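PDB 3EUW: Myo-inositol dehydrogenase from Corynebacterium glutamicum, which probably catalyses the NAD+-dependent oxidation of myo-inositol at its 2-position, as a tetrameric member of the Gfo/Idh/MocA oxidoreductase family. Local coordinates for residues 31-37 / 49-55; 108-112 / 306-310; 134-138 / 183-187. All blocks are in the same frame, centred on the assembly; numbering follows the deposited sequence.

Contact 1: residues 31-37 / 49-55; sequences LVVIADP and NGAEAVA
Strands 31-35 and 52-54 run parallel, their axes 4.8 Å apart at closest approach and 25° off exact alignment, with Val-33, Ile-34 and Ala-35 paired to Glu-52, Ala-53 and Val-54. The hydrogen bonds follow the parallel ladder: Ile-34 lends N to Glu-52 O (3.1 Å) and takes Val-54 N on its O (3.0 Å), the latter a nearly straight bond of 168° at the hydrogen. Asp-36 N then reaches Val-54 O at 3.2 Å, whereas Glu-52 N to Val-32 O is weak. On the face shared by Val-33, Ala-35 and Val-54, CG2 of Val-54 does most of the touching. A chi1 of -57° puts CG1 beside the backbone N and leaves CG2 between that N and the carbonyl carbon, where it meets Ala-35 CB at 3.7 Å and Val-33 CG2 at 4.1 Å. Near the start, Ala-51 CB sits 3.3 Å from Leu-31 O. Asp-36, just past the strand, receives Ala-12 N on OD2 and Phe-38 N on OD1, a placement consistent with the acidic residue that ends the second strand of NAD-binding Rossmann folds. Helix 39-47 completes the beta-alpha-beta crossover, covering Ile-34 and Ala-53; helix 57-60 packs on Ala-35 and Val-54, and strand 5-10 flanks 31-35.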
ATOM      1  N   LEU A  31     -15.262  -3.611 -38.545  1.00 26.68           N
ATOM      2  CA  LEU A  31     -14.273  -2.855 -39.308  1.00 26.36           C
ATOM      3  C   LEU A  31     -14.344  -3.323 -40.765  1.00 27.92           C
ATOM      4  O   LEU A  31     -14.059  -4.482 -41.060  1.00 27.94           O
ATOM      5  CB  LEU A  31     -12.877  -3.116 -38.739  1.00 24.46           C
ATOM      6  CG  LEU A  31     -11.717  -2.429 -39.459  1.00 26.81           C
ATOM      7  CD1 LEU A  31     -11.920  -0.925 -39.429  1.00 24.80           C
ATOM      8  CD2 LEU A  31     -10.399  -2.808 -38.797  1.00 25.12           C
ATOM      9  N   VAL A  32     -14.717  -2.431 -41.676  1.00 28.41           N
ATOM     10  CA  VAL A  32     -14.837  -2.822 -43.073  1.00 29.30           C
ATOM     11  C   VAL A  32     -13.761  -2.290 -43.998  1.00 30.09           C
ATOM     12  O   VAL A  32     -13.655  -2.735 -45.135  1.00 31.41           O
ATOM     13  CB  VAL A  32     -16.210  -2.426 -43.652  1.00 30.19           C
ATOM     14  CG1 VAL A  32     -17.305  -3.106 -42.868  1.00 29.60           C
ATOM     15  CG2 VAL A  32     -16.383  -0.916 -43.626  1.00 30.30           C
ATOM     16  N   VAL A  33     -12.965  -1.338 -43.531  1.00 29.43           N
ATOM     17  CA  VAL A  33     -11.906  -0.815 -44.375  1.00 29.00           C
ATOM     18  C   VAL A  33     -10.842  -0.070 -43.585  1.00 28.99           C
ATOM     19  O   VAL A  33     -11.151   0.698 -42.673  1.00 29.33           O
ATOM     20  CB  VAL A  33     -12.475   0.110 -45.486  1.00 29.29           C
ATOM     21  CG1 VAL A  33     -13.061   1.372 -44.876  1.00 30.73           C
ATOM     22  CG2 VAL A  33     -11.379   0.461 -46.485  1.00 27.32           C
ATOM     23  N   ILE A  34      -9.584  -0.328 -43.943  1.00 28.08           N
ATOM     24  CA  ILE A  34      -8.429   0.294 -43.312  1.00 26.46           C
ATOM     25  C   ILE A  34      -7.630   1.031 -44.388  1.00 27.18           C
ATOM     26  O   ILE A  34      -7.305   0.461 -45.423  1.00 27.18           O
ATOM     27  CB  ILE A  34      -7.505  -0.756 -42.661  1.00 27.42           C
ATOM     28  CG1 ILE A  34      -8.278  -1.553 -41.610  1.00 27.12           C
ATOM     29  CG2 ILE A  34      -6.297  -0.072 -42.031  1.00 26.04           C
ATOM     30  CD1 ILE A  34      -7.439  -2.556 -40.867  1.00 24.88           C
ATOM     31  N   ALA A  35      -7.323   2.299 -44.138  1.00 26.74           N
ATOM     32  CA  ALA A  35      -6.569   3.103 -45.086  1.00 28.64           C
ATOM     33  C   ALA A  35      -5.236   3.566 -44.495  1.00 31.42           C
ATOM     34  O   ALA A  35      -5.164   3.996 -43.339  1.00 31.00           O
ATOM     35  CB  ALA A  35      -7.393   4.311 -45.521  1.00 26.74           C
ATOM     36  N   ASP A  36      -4.183   3.473 -45.302  1.00 31.57           N
ATOM     37  CA  ASP A  36      -2.848   3.886 -44.897  1.00 32.58           C
ATOM     38  C   ASP A  36      -1.971   3.905 -46.139  1.00 34.26           C
ATOM     39  O   ASP A  36      -1.850   2.897 -46.831  1.00 33.71           O
ATOM     40  CB  ASP A  36      -2.263   2.906 -43.884  1.00 32.33           C
ATOM     41  CG  ASP A  36      -1.082   3.488 -43.131  1.00 33.96           C
ATOM     42  OD1 ASP A  36      -0.121   3.952 -43.785  1.00 33.91           O
ATOM     43  OD2 ASP A  36      -1.122   3.485 -41.882  1.00 33.30           O
ATOM     44  N   PRO A  37      -1.353   5.055 -46.443  1.00 35.60           N
ATOM     45  CA  PRO A  37      -0.493   5.138 -47.625  1.00 36.31           C
ATOM     46  C   PRO A  37       0.434   3.928 -47.708  1.00 37.20           C
ATOM     47  O   PRO A  37       0.695   3.404 -48.794  1.00 36.93           O
ATOM     48  CB  PRO A  37       0.253   6.460 -47.422  1.00 37.91           C
ATOM     49  CG  PRO A  37       0.194   6.680 -45.928  1.00 37.96           C
ATOM     50  CD  PRO A  37      -1.206   6.251 -45.600  1.00 36.16           C
ATOM     51  N   ASN A  49      -8.363  -8.903 -39.592  1.00 50.23           N
ATOM     52  CA  ASN A  49      -9.653  -8.498 -39.049  1.00 51.07           C
ATOM     53  C   ASN A  49     -10.759  -8.606 -40.088  1.00 50.76           C
ATOM     54  O   ASN A  49     -11.813  -7.989 -39.946  1.00 51.00           O
ATOM     55  CB  ASN A  49      -9.576  -7.059 -38.531  1.00 51.30           C
ATOM     56  CG  ASN A  49      -8.659  -6.918 -37.328  1.00 51.83           C
ATOM     57  OD1 ASN A  49      -8.968  -7.399 -36.237  1.00 52.78           O
ATOM     58  ND2 ASN A  49      -7.520  -6.261 -37.524  1.00 52.52           N
ATOM     59  N   GLY A  50     -10.512  -9.389 -41.133  1.00 50.97           N
ATOM     60  CA  GLY A  50     -11.501  -9.560 -42.183  1.00 50.30           C
ATOM     61  C   GLY A  50     -12.020  -8.248 -42.746  1.00 49.91           C
ATOM     62  O   GLY A  50     -13.206  -7.938 -42.621  1.00 51.26           O
ATOM     63  N   ALA A  51     -11.137  -7.473 -43.367  1.00 48.37           N
ATOM     64  CA  ALA A  51     -11.531  -6.193 -43.942  1.00 46.71           C
ATOM     65  C   ALA A  51     -10.678  -5.855 -45.151  1.00 45.78           C
ATOM     66  O   ALA A  51      -9.649  -6.484 -45.385  1.00 46.84           O
ATOM     67  CB  ALA A  51     -11.410  -5.093 -42.900  1.00 44.87           C
ATOM     68  N   GLU A  52     -11.117  -4.863 -45.918  1.00 45.59           N
ATOM     69  CA  GLU A  52     -10.385  -4.425 -47.097  1.00 46.14           C
ATOM     70  C   GLU A  52      -9.276  -3.465 -46.689  1.00 44.83           C
ATOM     71  O   GLU A  52      -9.282  -2.923 -45.585  1.00 44.93           O
ATOM     72  CB  GLU A  52     -11.317  -3.716 -48.082  1.00 49.40           C
ATOM     73  CG  GLU A  52     -12.229  -4.633 -48.887  1.00 55.73           C
ATOM     74  CD  GLU A  52     -13.053  -3.867 -49.914  1.00 58.32           C
ATOM     75  OE1 GLU A  52     -12.451  -3.187 -50.776  1.00 59.80           O
ATOM     76  OE2 GLU A  52     -14.302  -3.944 -49.857  1.00 59.45           O
ATOM     77  N   ALA A  53      -8.325  -3.253 -47.591  1.00 43.39           N
ATOM     78  CA  ALA A  53      -7.220  -2.348 -47.331  1.00 41.61           C
ATOM     79  C   ALA A  53      -7.008  -1.463 -48.546  1.00 40.52           C
ATOM     80  O   ALA A  53      -6.883  -1.956 -49.664  1.00 42.20           O
ATOM     81  CB  ALA A  53      -5.951  -3.139 -47.029  1.00 40.12           C
ATOM     82  N   VAL A  54      -6.993  -0.155 -48.323  1.00 39.19           N
ATOM     83  CA  VAL A  54      -6.774   0.806 -49.398  1.00 38.26           C
ATOM     84  C   VAL A  54      -5.694   1.773 -48.934  1.00 39.03           C
ATOM     85  O   VAL A  54      -5.398   1.859 -47.740  1.00 38.58           O
ATOM     86  CB  VAL A  54      -8.054   1.598 -49.725  1.00 38.83           C
ATOM     87  CG1 VAL A  54      -9.177   0.635 -50.095  1.00 36.95           C
ATOM     88  CG2 VAL A  54      -8.451   2.471 -48.536  1.00 38.06           C
ATOM     89  N   ALA A  55      -5.116   2.515 -49.867  1.00 38.69           N
ATOM     90  CA  ALA A  55      -4.053   3.441 -49.512  1.00 38.82           C
ATOM     91  C   ALA A  55      -4.496   4.892 -49.433  1.00 38.44           C
ATOM     92  O   ALA A  55      -3.817   5.714 -48.825  1.00 39.39           O
ATOM     93  CB  ALA A  55      -2.907   3.304 -50.508  1.00 38.92           C
TER

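Contact 2: residues 108-112 / 306-310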
ATOM      1  N   CYS A 108     -11.035  25.086 -39.866  1.00 33.46           N
ATOM      2  CA  CYS A 108     -11.812  23.862 -39.950  1.00 31.83           C
ATOM      3  C   CYS A 108     -13.188  24.042 -39.312  1.00 32.88           C
ATOM      4  O   CYS A 108     -14.204  23.661 -39.894  1.00 32.40           O
ATOM      5  CB  CYS A 108     -11.070  22.715 -39.269  1.00 29.56           C
ATOM      6  SG  CYS A 108     -12.081  21.251 -39.042  1.00 27.71           S
ATOM      7  N   LYS A 109     -13.219  24.633 -38.122  1.00 34.43           N
ATOM      8  CA  LYS A 109     -14.481  24.845 -37.424  1.00 36.38           C
ATOM      9  C   LYS A 109     -15.486  25.657 -38.242  1.00 37.18           C
ATOM     10  O   LYS A 109     -16.692  25.424 -38.166  1.00 35.83           O
ATOM     11  CB  LYS A 109     -14.234  25.542 -36.096  1.00 37.28           C
ATOM     12  CG  LYS A 109     -15.479  25.703 -35.252  1.00 40.76           C
ATOM     13  CD  LYS A 109     -15.113  26.306 -33.910  1.00 45.46           C
ATOM     14  CE  LYS A 109     -16.308  26.399 -32.986  1.00 47.57           C
ATOM     15  NZ  LYS A 109     -15.885  26.906 -31.654  1.00 49.74           N
ATOM     16  N   GLU A 110     -14.983  26.616 -39.011  1.00 38.47           N
ATOM     17  CA  GLU A 110     -15.831  27.454 -39.844  1.00 40.80           C
ATOM     18  C   GLU A 110     -16.389  26.690 -41.046  1.00 39.99           C
ATOM     19  O   GLU A 110     -17.582  26.749 -41.330  1.00 38.47           O
ATOM     20  CB  GLU A 110     -15.042  28.675 -40.322  1.00 44.66           C
ATOM     21  CG  GLU A 110     -15.117  29.870 -39.386  1.00 50.99           C
ATOM     22  CD  GLU A 110     -13.899  30.776 -39.485  1.00 55.60           C
ATOM     23  OE1 GLU A 110     -13.348  30.926 -40.600  1.00 58.60           O
ATOM     24  OE2 GLU A 110     -13.499  31.348 -38.445  1.00 57.37           O
ATOM     25  N   LYS A 111     -15.530  25.961 -41.746  1.00 39.64           N
ATOM     26  CA  LYS A 111     -15.973  25.211 -42.908  1.00 40.56           C
ATOM     27  C   LYS A 111     -17.050  24.182 -42.572  1.00 40.00           C
ATOM     28  O   LYS A 111     -18.064  24.092 -43.261  1.00 40.83           O
ATOM     29  CB  LYS A 111     -14.786  24.517 -43.581  1.00 42.22           C
ATOM     30  CG  LYS A 111     -15.156  23.810 -44.879  1.00 45.80           C
ATOM     31  CD  LYS A 111     -13.938  23.259 -45.615  1.00 48.10           C
ATOM     32  CE  LYS A 111     -13.034  24.372 -46.134  1.00 50.67           C
ATOM     33  NZ  LYS A 111     -11.878  23.840 -46.921  1.00 49.46           N
ATOM     34  N   ILE A 112     -16.843  23.419 -41.505  1.00 38.58           N
ATOM     35  CA  ILE A 112     -17.798  22.388 -41.119  1.00 36.31           C
ATOM     36  C   ILE A 112     -19.026  22.914 -40.376  1.00 36.56           C
ATOM     37  O   ILE A 112     -20.084  22.286 -40.391  1.00 36.20           O
ATOM     38  CB  ILE A 112     -17.120  21.303 -40.249  1.00 36.27           C
ATOM     39  CG1 ILE A 112     -16.701  21.893 -38.905  1.00 35.28           C
ATOM     40  CG2 ILE A 112     -15.894  20.761 -40.958  1.00 35.74           C
ATOM     41  CD1 ILE A 112     -16.102  20.877 -37.968  1.00 38.10           C
ATOM     42  N   ASN A 306     -16.018  16.521 -27.039  1.00 21.13           N
ATOM     43  CA  ASN A 306     -16.454  17.055 -28.322  1.00 20.43           C
ATOM     44  C   ASN A 306     -15.380  17.892 -29.023  1.00 21.39           C
ATOM     45  O   ASN A 306     -14.266  18.080 -28.516  1.00 19.85           O
ATOM     46  CB  ASN A 306     -17.718  17.908 -28.154  1.00 20.24           C
ATOM     47  CG  ASN A 306     -17.499  19.118 -27.269  1.00 22.27           C
ATOM     48  OD1 ASN A 306     -16.481  19.808 -27.366  1.00 21.48           O
ATOM     49  ND2 ASN A 306     -18.469  19.398 -26.413  1.00 23.04           N
ATOM     50  N   PHE A 307     -15.743  18.404 -30.194  1.00 20.54           N
ATOM     51  CA  PHE A 307     -14.853  19.226 -30.991  1.00 21.02           C
ATOM     52  C   PHE A 307     -14.314  20.382 -30.152  1.00 20.41           C
ATOM     53  O   PHE A 307     -13.116  20.662 -30.152  1.00 19.96           O
ATOM     54  CB  PHE A 307     -15.616  19.779 -32.200  1.00 20.85           C
ATOM     55  CG  PHE A 307     -14.752  20.513 -33.183  1.00 19.93           C
ATOM     56  CD1 PHE A 307     -14.135  19.834 -34.227  1.00 19.51           C
ATOM     57  CD2 PHE A 307     -14.568  21.891 -33.072  1.00 19.36           C
ATOM     58  CE1 PHE A 307     -13.344  20.518 -35.155  1.00 20.53           C
ATOM     59  CE2 PHE A 307     -13.778  22.583 -33.992  1.00 17.33           C
ATOM     60  CZ  PHE A 307     -13.165  21.895 -35.036  1.00 17.71           C
ATOM     61  N   GLU A 308     -15.214  21.039 -29.432  1.00 21.58           N
ATOM     62  CA  GLU A 308     -14.869  22.180 -28.593  1.00 21.91           C
ATOM     63  C   GLU A 308     -13.815  21.838 -27.540  1.00 18.83           C
ATOM     64  O   GLU A 308     -12.956  22.656 -27.240  1.00 16.81           O
ATOM     65  CB  GLU A 308     -16.130  22.727 -27.914  1.00 24.17           C
ATOM     66  CG  GLU A 308     -16.042  24.184 -27.538  1.00 30.40           C
ATOM     67  CD  GLU A 308     -15.654  25.057 -28.718  1.00 34.83           C
ATOM     68  OE1 GLU A 308     -16.268  24.927 -29.802  1.00 38.08           O
ATOM     69  OE2 GLU A 308     -14.733  25.882 -28.558  1.00 35.77           O
ATOM     70  N   ASP A 309     -13.881  20.638 -26.975  1.00 18.70           N
ATOM     71  CA  ASP A 309     -12.891  20.244 -25.980  1.00 18.15           C
ATOM     72  C   ASP A 309     -11.525  20.175 -26.645  1.00 17.17           C
ATOM     73  O   ASP A 309     -10.502  20.410 -26.005  1.00 17.82           O
ATOM     74  CB  ASP A 309     -13.235  18.884 -25.369  1.00 18.71           C
ATOM     75  CG  ASP A 309     -14.532  18.909 -24.579  1.00 20.04           C
ATOM     76  OD1 ASP A 309     -14.721  19.827 -23.748  1.00 18.32           O
ATOM     77  OD2 ASP A 309     -15.360  17.999 -24.782  1.00 21.36           O
ATOM     78  N   GLY A 310     -11.518  19.857 -27.937  1.00 17.44           N
ATOM     79  CA  GLY A 310     -10.272  19.778 -28.677  1.00 18.10           C
ATOM     80  C   GLY A 310      -9.695  21.160 -28.936  1.00 17.96           C
ATOM     81  O   GLY A 310      -8.482  21.359 -28.918  1.00 16.69           O
TER
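Phe-307 and Glu-308, at the capped N terminus of helix 307-326, meet Cys-108, Lys-109 and Ile-112, packing the start of this late helix against helix 102-112 of the Rossmann fold. The cap is a capping box: Asn-306 OD1 takes the N-H of Asp-309, and Asp-309 OD2 takes the N-H of Asn-306, each at 2.8 Å. The ring of Phe-307 reaches the other helix with its far end. Cys-108 SG lies at the ring edge, 75° off the normal and 5.3 Å from the centroid, a sulfur-aromatic contact, and the Ile-112 side chain runs to meet Phe-307 from the other helix, CD1 4.0 Å from CE1. At the other corner, CE2 meets Lys-109 CB at 3.7 Å, with CG and CD also close to that carbon. Ile-98 and Ala-116 also touch this ring, while Val-79 and Thr-83 of helix 78-87 pack against Cys-108. Every torsion of Lys-109 is close to 180°, and this full extension carries the ammonium past the aromatic ring to Glu-308, whose own chain bends at chi2 (54°). The resulting salt bridge is short: Lys-109 NZ stands 2.7 Å from Glu-308 OE1, on the syn lone pair of that oxygen.

Contact 3: residues 134-138 / 183-187; sequences INARV and RFFVP
Asn-135 is the wedge of this helix-helix contact, its amide stacked on Phe-184 and its ND2 also over a face of Phe-185, where helix 129-139 meets the C-terminal end of helix 169-185 on the mixed sheet of the C-terminal domain. This is the tight part. With CG anti to the backbone N (chi1 -176°), the side chain runs straight out from its helix and lays its amide over Phe-184, the two planes only 10° apart. ND2 stands 3.3 Å above the centre of that ring, and CB, over the same face, makes a CH-pi contact 4.1 Å from the centroid. From Phe-185 the same nitrogen is 3.6 Å above the ring plane. One N-H is spent on Phe-184 O, at 3.0 Å; the nitrogen comes from above the carbonyl plane, 72° out of it, although the oxygen stays close to the plane of the amide. Phe-185 is gripped further along by backbone and methyls: its CZ touches Asn-135 CA at 3.5 Å and Ile-134 CG2 at 3.7 Å. Leu-241 and Leu-149 from the sheet pack against this ring too.

The exposed side is made by Ala-136, which points away from helix 169-185, and by Pro-187 beyond the helix end, which makes no contact with 134-138; its O instead accepts Arg-183 NE at 3.1 Å. The Arg-137 flank faces the second subunit, packing on its Val-260, and pairs with Glu-142. The tight core finishes at Val-138, whose CG2 lies in the plane of the Phe-185 ring, 3.9 Å from CE1.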
ATOM      1  N   ILE A 134     -13.157   8.631 -10.266  1.00 13.64           N
ATOM      2  CA  ILE A 134     -12.844   9.815  -9.480  1.00 13.19           C
ATOM      3  C   ILE A 134     -13.670  11.016  -9.929  1.00 12.34           C
ATOM      4  O   ILE A 134     -14.169  11.770  -9.104  1.00 16.39           O
ATOM      5  CB  ILE A 134     -11.345  10.172  -9.587  1.00 12.14           C
ATOM      6  CG1 ILE A 134     -10.506   9.040  -8.998  1.00 11.65           C
ATOM      7  CG2 ILE A 134     -11.060  11.493  -8.857  1.00 10.46           C
ATOM      8  CD1 ILE A 134      -8.995   9.286  -9.076  1.00  8.95           C
ATOM      9  N   ASN A 135     -13.812  11.192 -11.237  1.00 13.73           N
ATOM     10  CA  ASN A 135     -14.583  12.317 -11.758  1.00 14.08           C
ATOM     11  C   ASN A 135     -16.057  12.242 -11.340  1.00 12.85           C
ATOM     12  O   ASN A 135     -16.629  13.228 -10.871  1.00 13.23           O
ATOM     13  CB  ASN A 135     -14.469  12.378 -13.280  1.00 13.33           C
ATOM     14  CG  ASN A 135     -15.169  13.588 -13.861  1.00 16.39           C
ATOM     15  OD1 ASN A 135     -16.385  13.577 -14.048  1.00 17.67           O
ATOM     16  ND2 ASN A 135     -14.410  14.650 -14.128  1.00 13.38           N
ATOM     17  N   ALA A 136     -16.651  11.064 -11.500  1.00 13.55           N
ATOM     18  CA  ALA A 136     -18.048  10.823 -11.146  1.00 14.02           C
ATOM     19  C   ALA A 136     -18.297  10.918  -9.644  1.00 16.26           C
ATOM     20  O   ALA A 136     -19.329  11.427  -9.200  1.00 16.29           O
ATOM     21  CB  ALA A 136     -18.479   9.444 -11.645  1.00 13.44           C
ATOM     22  N   ARG A 137     -17.354  10.414  -8.856  1.00 16.33           N
ATOM     23  CA  ARG A 137     -17.521  10.448  -7.412  1.00 16.88           C
ATOM     24  C   ARG A 137     -17.360  11.878  -6.911  1.00 16.46           C
ATOM     25  O   ARG A 137     -18.045  12.290  -5.981  1.00 15.63           O
ATOM     26  CB  ARG A 137     -16.538   9.479  -6.747  1.00 15.83           C
ATOM     27  CG  ARG A 137     -16.814   8.023  -7.134  1.00 14.11           C
ATOM     28  CD  ARG A 137     -15.749   7.059  -6.617  1.00 15.95           C
ATOM     29  NE  ARG A 137     -15.700   7.011  -5.159  1.00 15.67           N
ATOM     30  CZ  ARG A 137     -14.852   6.264  -4.461  1.00 14.84           C
ATOM     31  NH1 ARG A 137     -13.971   5.491  -5.085  1.00 17.85           N
ATOM     32  NH2 ARG A 137     -14.883   6.290  -3.137  1.00 13.89           N
ATOM     33  N   VAL A 138     -16.469  12.641  -7.541  1.00 16.12           N
ATOM     34  CA  VAL A 138     -16.292  14.031  -7.146  1.00 15.58           C
ATOM     35  C   VAL A 138     -17.589  14.782  -7.472  1.00 16.76           C
ATOM     36  O   VAL A 138     -18.096  15.548  -6.651  1.00 17.48           O
ATOM     37  CB  VAL A 138     -15.102  14.699  -7.896  1.00 15.22           C
ATOM     38  CG1 VAL A 138     -15.170  16.222  -7.736  1.00 12.08           C
ATOM     39  CG2 VAL A 138     -13.764  14.182  -7.328  1.00 11.84           C
ATOM     40  N   ARG A 183      -9.988  20.030 -17.523  1.00 13.69           N
ATOM     41  CA  ARG A 183     -11.308  20.555 -17.877  1.00 14.96           C
ATOM     42  C   ARG A 183     -12.417  19.546 -17.607  1.00 13.70           C
ATOM     43  O   ARG A 183     -13.568  19.924 -17.402  1.00 15.14           O
ATOM     44  CB  ARG A 183     -11.352  21.002 -19.347  1.00 15.31           C
ATOM     45  CG  ARG A 183     -10.600  22.298 -19.600  1.00 13.23           C
ATOM     46  CD  ARG A 183     -10.988  22.945 -20.928  1.00 15.65           C
ATOM     47  NE  ARG A 183     -12.417  23.245 -20.964  1.00 16.54           N
ATOM     48  CZ  ARG A 183     -13.310  22.576 -21.681  1.00 16.21           C
ATOM     49  NH1 ARG A 183     -12.930  21.557 -22.445  1.00 14.26           N
ATOM     50  NH2 ARG A 183     -14.591  22.914 -21.608  1.00 15.18           N
ATOM     51  N   PHE A 184     -12.065  18.266 -17.608  1.00 13.48           N
ATOM     52  CA  PHE A 184     -13.023  17.204 -17.336  1.00 11.31           C
ATOM     53  C   PHE A 184     -13.557  17.439 -15.928  1.00 13.18           C
ATOM     54  O   PHE A 184     -14.731  17.182 -15.641  1.00 14.94           O
ATOM     55  CB  PHE A 184     -12.318  15.846 -17.435  1.00 12.83           C
ATOM     56  CG  PHE A 184     -13.224  14.648 -17.272  1.00 15.85           C
ATOM     57  CD1 PHE A 184     -14.591  14.731 -17.546  1.00 14.55           C
ATOM     58  CD2 PHE A 184     -12.690  13.402 -16.938  1.00 15.71           C
ATOM     59  CE1 PHE A 184     -15.403  13.594 -17.492  1.00 13.12           C
ATOM     60  CE2 PHE A 184     -13.499  12.259 -16.885  1.00 14.64           C
ATOM     61  CZ  PHE A 184     -14.858  12.360 -17.165  1.00 14.59           C
ATOM     62  N   PHE A 185     -12.684  17.949 -15.062  1.00 11.13           N
ATOM     63  CA  PHE A 185     -13.029  18.224 -13.673  1.00 12.54           C
ATOM     64  C   PHE A 185     -13.519  19.651 -13.459  1.00 14.26           C
ATOM     65  O   PHE A 185     -14.488  19.875 -12.738  1.00 13.11           O
ATOM     66  CB  PHE A 185     -11.821  17.964 -12.755  1.00 10.51           C
ATOM     67  CG  PHE A 185     -11.659  16.516 -12.359  1.00 13.12           C
ATOM     68  CD1 PHE A 185     -12.218  16.026 -11.188  1.00 10.22           C
ATOM     69  CD2 PHE A 185     -10.982  15.631 -13.194  1.00 10.95           C
ATOM     70  CE1 PHE A 185     -12.100  14.667 -10.858  1.00 11.32           C
ATOM     71  CE2 PHE A 185     -10.868  14.282 -12.868  1.00 11.59           C
ATOM     72  CZ  PHE A 185     -11.425  13.800 -11.702  1.00  9.05           C
ATOM     73  N   VAL A 186     -12.835  20.606 -14.082  1.00 14.43           N
ATOM     74  CA  VAL A 186     -13.165  22.023 -13.955  1.00 16.56           C
ATOM     75  C   VAL A 186     -13.185  22.617 -15.361  1.00 17.33           C
ATOM     76  O   VAL A 186     -12.168  23.105 -15.855  1.00 18.51           O
ATOM     77  CB  VAL A 186     -12.107  22.757 -13.111  1.00 18.37           C
ATOM     78  CG1 VAL A 186     -12.503  24.213 -12.918  1.00 15.52           C
ATOM     79  CG2 VAL A 186     -11.939  22.049 -11.762  1.00 17.86           C
ATOM     80  N   PRO A 187     -14.357  22.582 -16.017  1.00 17.81           N
ATOM     81  CA  PRO A 187     -14.579  23.087 -17.374  1.00 19.33           C
ATOM     82  C   PRO A 187     -14.148  24.523 -17.607  1.00 19.64           C
ATOM     83  O   PRO A 187     -13.599  24.856 -18.656  1.00 22.68           O
ATOM     84  CB  PRO A 187     -16.092  22.927 -17.568  1.00 20.71           C
ATOM     85  CG  PRO A 187     -16.453  21.827 -16.628  1.00 18.50           C
ATOM     86  CD  PRO A 187     -15.621  22.125 -15.420  1.00 16.13           C
TER

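From the N terminus, contact 1 comes first and shuts a short loop, the crossover through helix 39-47 that adds edge strand 52-54 to the parallel sheet. The chain then passes through segment 108-112, late in the Rossmann fold, which meets segment 306-310 nearly 200 residues later, so contact 2 closes a loop of 193 residues. Contact 3 forms and ends within that excursion, joining two helices of the C-terminal domain. Contact 1 stands apart from both, about 26 Å from contact 3 between nearest atoms and across the chain's centre. Contacts 2 and 3 touch: the Asp-309 OD1 to Arg-183 NH1 salt bridge, 2.8 Å, connects the start of helix 307-326 with helix 169-185.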